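Local atomic coordinates of ankyrin-repeat protein (Cryptosporidium parvum, PDB entry 2W4S), a protein that probably binds RNA through the PHAX-type domain seen here, a helical piece of a longer polypeptide that also carries ankyrin repeats. Residues C[28-32]-C[86-92]. Residues are numbered along the deposited sequence; the frame is centred on the assembly and turned at random.
Sequences RVIKT and EWNYIRQ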
ATOM      1  N   ARG C  28     -15.033  -6.846  -2.197  1.00 36.94           N
ATOM      2  CA  ARG C  28     -15.325  -8.272  -2.288  1.00 36.84           C
ATOM      3  C   ARG C  28     -14.082  -9.148  -2.058  1.00 36.73           C
ATOM      4  O   ARG C  28     -14.179 -10.187  -1.413  1.00 36.98           O
ATOM      5  CB  ARG C  28     -16.117  -8.604  -3.566  1.00 36.54           C
ATOM      6  CG  ARG C  28     -17.549  -7.978  -3.540  1.00 36.31           C
ATOM      7  CD  ARG C  28     -18.436  -8.286  -4.749  1.00 37.19           C
ATOM      8  NE  ARG C  28     -17.770  -8.046  -6.027  1.00 41.02           N
ATOM      9  CZ  ARG C  28     -17.908  -6.959  -6.791  1.00 42.51           C
ATOM     10  NH1 ARG C  28     -18.701  -5.962  -6.432  1.00 42.93           N
ATOM     11  NH2 ARG C  28     -17.227  -6.860  -7.931  1.00 44.07           N
ATOM     12  N   VAL C  29     -12.910  -8.717  -2.513  1.00 36.63           N
ATOM     13  CA  VAL C  29     -11.676  -9.471  -2.214  1.00 36.29           C
ATOM     14  C   VAL C  29     -11.373  -9.510  -0.714  1.00 36.28           C
ATOM     15  O   VAL C  29     -11.088 -10.579  -0.161  1.00 36.42           O
ATOM     16  CB  VAL C  29     -10.455  -8.911  -2.959  1.00 36.41           C
ATOM     17  CG1 VAL C  29      -9.179  -9.672  -2.564  1.00 36.17           C
ATOM     18  CG2 VAL C  29     -10.670  -8.966  -4.467  1.00 35.38           C
ATOM     19  N   ILE C  30     -11.439  -8.347  -0.068  1.00 36.63           N
ATOM     20  CA  ILE C  30     -11.243  -8.225   1.387  1.00 36.60           C
ATOM     21  C   ILE C  30     -12.253  -9.066   2.173  1.00 37.05           C
ATOM     22  O   ILE C  30     -11.867  -9.784   3.106  1.00 36.83           O
ATOM     23  CB  ILE C  30     -11.270  -6.755   1.840  1.00 36.66           C
ATOM     24  CG1 ILE C  30      -9.978  -6.055   1.394  1.00 36.08           C
ATOM     25  CG2 ILE C  30     -11.455  -6.640   3.348  1.00 36.04           C
ATOM     26  CD1 ILE C  30     -10.058  -4.549   1.395  1.00 35.91           C
ATOM     27  N   LYS C  31     -13.529  -8.994   1.777  1.00 37.13           N
ATOM     28  CA  LYS C  31     -14.587  -9.788   2.400  1.00 37.70           C
ATOM     29  C   LYS C  31     -14.296 -11.282   2.287  1.00 37.09           C
ATOM     30  O   LYS C  31     -14.578 -12.047   3.217  1.00 37.59           O
ATOM     31  CB  LYS C  31     -15.960  -9.472   1.789  1.00 37.77           C
ATOM     32  CG  LYS C  31     -16.678  -8.288   2.439  1.00 39.68           C
ATOM     33  CD  LYS C  31     -17.954  -7.869   1.675  1.00 39.68           C
ATOM     34  CE  LYS C  31     -18.187  -6.336   1.807  1.00 42.23           C
ATOM     35  NZ  LYS C  31     -19.013  -5.768   0.683  1.00 43.12           N
ATOM     36  N   THR C  32     -13.717 -11.690   1.162  1.00 36.15           N
ATOM     37  CA  THR C  32     -13.390 -13.096   0.920  1.00 35.15           C
ATOM     38  C   THR C  32     -12.068 -13.612   1.537  1.00 35.22           C
ATOM     39  O   THR C  32     -12.073 -14.638   2.241  1.00 34.31           O
ATOM     40  CB  THR C  32     -13.396 -13.391  -0.572  1.00 35.00           C
ATOM     41  OG1 THR C  32     -14.651 -12.970  -1.121  1.00 35.54           O
ATOM     42  CG2 THR C  32     -13.198 -14.884  -0.819  1.00 34.39           C
ATOM     43  N   GLU C  86     -16.265 -18.453  -4.731  1.00 30.68           N
ATOM     44  CA  GLU C  86     -15.726 -17.195  -4.243  1.00 31.15           C
ATOM     45  C   GLU C  86     -15.180 -16.314  -5.367  1.00 30.84           C
ATOM     46  O   GLU C  86     -15.287 -15.095  -5.322  1.00 30.25           O
ATOM     47  CB  GLU C  86     -14.672 -17.418  -3.155  1.00 31.66           C
ATOM     48  CG  GLU C  86     -15.272 -17.913  -1.855  1.00 31.79           C
ATOM     49  CD  GLU C  86     -14.230 -18.337  -0.838  1.00 33.35           C
ATOM     50  OE1 GLU C  86     -13.059 -18.550  -1.181  1.00 34.09           O
ATOM     51  OE2 GLU C  86     -14.590 -18.445   0.340  1.00 36.73           O
ATOM     52  N   TRP C  87     -14.613 -16.937  -6.386  1.00 31.03           N
ATOM     53  CA  TRP C  87     -14.077 -16.190  -7.517  1.00 31.68           C
ATOM     54  C   TRP C  87     -15.186 -15.490  -8.320  1.00 31.06           C
ATOM     55  O   TRP C  87     -15.007 -14.390  -8.816  1.00 31.08           O
ATOM     56  CB  TRP C  87     -13.228 -17.136  -8.363  1.00 32.51           C
ATOM     57  CG  TRP C  87     -12.822 -16.690  -9.754  1.00 33.47           C
ATOM     58  CD1 TRP C  87     -13.325 -17.167 -10.929  1.00 33.41           C
ATOM     59  CD2 TRP C  87     -11.812 -15.728 -10.109  1.00 33.95           C
ATOM     60  NE1 TRP C  87     -12.703 -16.571 -11.989  1.00 33.99           N
ATOM     61  CE2 TRP C  87     -11.773 -15.676 -11.526  1.00 34.29           C
ATOM     62  CE3 TRP C  87     -10.927 -14.924  -9.375  1.00 34.36           C
ATOM     63  CZ2 TRP C  87     -10.874 -14.838 -12.240  1.00 35.16           C
ATOM     64  CZ3 TRP C  87     -10.006 -14.080 -10.091  1.00 34.98           C
ATOM     65  CH2 TRP C  87      -9.999 -14.045 -11.503  1.00 34.11           C
ATOM     66  N   ASN C  88     -16.323 -16.147  -8.437  1.00 30.68           N
ATOM     67  CA  ASN C  88     -17.478 -15.595  -9.093  1.00 30.65           C
ATOM     68  C   ASN C  88     -18.109 -14.455  -8.295  1.00 30.99           C
ATOM     69  O   ASN C  88     -18.556 -13.477  -8.892  1.00 31.10           O
ATOM     70  CB  ASN C  88     -18.492 -16.701  -9.383  1.00 30.07           C
ATOM     71  CG  ASN C  88     -18.197 -17.430 -10.679  1.00 30.75           C
ATOM     72  OD1 ASN C  88     -18.851 -17.182 -11.685  1.00 32.57           O
ATOM     73  ND2 ASN C  88     -17.198 -18.318 -10.674  1.00 29.51           N
ATOM     74  N   TYR C  89     -18.144 -14.568  -6.964  1.00 31.03           N
ATOM     75  CA  TYR C  89     -18.683 -13.498  -6.126  1.00 31.77           C
ATOM     76  C   TYR C  89     -17.852 -12.233  -6.318  1.00 32.98           C
ATOM     77  O   TYR C  89     -18.419 -11.157  -6.547  1.00 33.09           O
ATOM     78  CB  TYR C  89     -18.753 -13.908  -4.647  1.00 31.57           C
ATOM     79  CG  TYR C  89     -18.943 -12.757  -3.667  1.00 31.99           C
ATOM     80  CD1 TYR C  89     -20.184 -12.101  -3.530  1.00 32.94           C
ATOM     81  CD2 TYR C  89     -17.879 -12.317  -2.864  1.00 33.52           C
ATOM     82  CE1 TYR C  89     -20.356 -11.034  -2.607  1.00 32.53           C
ATOM     83  CE2 TYR C  89     -18.039 -11.251  -1.935  1.00 32.06           C
ATOM     84  CZ  TYR C  89     -19.276 -10.626  -1.816  1.00 32.76           C
ATOM     85  OH  TYR C  89     -19.407  -9.582  -0.924  1.00 34.21           O
ATOM     86  N   ILE C  90     -16.517 -12.383  -6.241  1.00 33.61           N
ATOM     87  CA  ILE C  90     -15.566 -11.292  -6.416  1.00 34.47           C
ATOM     88  C   ILE C  90     -15.717 -10.601  -7.774  1.00 36.01           C
ATOM     89  O   ILE C  90     -15.746  -9.370  -7.836  1.00 36.40           O
ATOM     90  CB  ILE C  90     -14.089 -11.771  -6.234  1.00 34.25           C
ATOM     91  CG1 ILE C  90     -13.749 -11.992  -4.761  1.00 32.08           C
ATOM     92  CG2 ILE C  90     -13.114 -10.767  -6.789  1.00 33.57           C
ATOM     93  CD1 ILE C  90     -12.567 -12.898  -4.559  1.00 29.50           C
ATOM     94  N   ARG C  91     -15.828 -11.394  -8.843  1.00 37.16           N
ATOM     95  CA  ARG C  91     -15.866 -10.883 -10.214  1.00 38.69           C
ATOM     96  C   ARG C  91     -17.202 -10.309 -10.733  1.00 40.08           C
ATOM     97  O   ARG C  91     -17.205  -9.697 -11.797  1.00 40.72           O
ATOM     98  CB  ARG C  91     -15.292 -11.916 -11.194  1.00 38.20           C
ATOM     99  CG  ARG C  91     -13.787 -11.728 -11.416  1.00 40.83           C
ATOM    100  CD  ARG C  91     -13.202 -12.774 -12.338  0.50 41.18           C
ATOM    101  NE  ARG C  91     -13.337 -12.483 -13.769  0.50 41.49           N
ATOM    102  CZ  ARG C  91     -14.069 -13.209 -14.612  0.50 40.51           C
ATOM    103  NH1 ARG C  91     -14.743 -14.263 -14.171  0.50 39.46           N
ATOM    104  NH2 ARG C  91     -14.120 -12.887 -15.898  0.50 40.16           N
ATOM    105  N   GLN C  92     -18.324 -10.505 -10.023  1.00 41.46           N
ATOM    106  CA  GLN C  92     -19.608  -9.840 -10.371  1.00 42.64           C
ATOM    107  C   GLN C  92     -20.745 -10.144  -9.379  1.00 42.96           C
ATOM    108  O   GLN C  92     -20.760  -9.661  -8.234  1.00 43.30           O
ATOM    109  CB  GLN C  92     -20.056 -10.157 -11.821  1.00 42.74           C
ATOM    110  CG  GLN C  92     -19.989 -11.645 -12.222  1.00 43.61           C
ATOM    111  CD  GLN C  92     -19.756 -11.866 -13.732  1.00 43.75           C
ATOM    112  OE1 GLN C  92     -20.701 -11.829 -14.537  1.00 43.49           O
ATOM    113  NE2 GLN C  92     -18.493 -12.120 -14.112  1.00 41.79           N
TER
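An arginine on one helix can pair the NE-NH2 edge of its guanidinium with a single backbone carbonyl of a helix packed against it. Arg28 illustrates the principle on the backbone near the last modelled residues: Arg28 NE and NH2 both donate to Ile90 O, at 3.0 and 2.9 Å, a bifurcated acceptor lying near the guanidinium plane. On the way, Arg28 CD passes over the face of the Tyr89 ring, 4.0 Å from its centroid, in a CH-pi contact. Ile90 supplies the apolar layer beneath: its CG2 packs on Val29 CG2 at 3.8 Å, while its CG1 lies 3.9 Å from Thr32 OG1. That hydroxyl of Thr32 is turned back, donating to Arg28 O at 2.8 Å, so it is satisfied within its own helix, and the Thr32 side chain adds packing to Ile90 and Tyr89. The short helical segments run roughly antiparallel, at 150°, with axes 9.3 Å apart. Glu24, one turn before Arg28 and about two before Lys31, forms salt bridges with both. Within the PHAX-type RNA-binding domain, the contact thus joins the start of helix 24-50 to the last modelled helix, 84-91, while Val29 and Trp87 both reach Leu73 of helix 65-78.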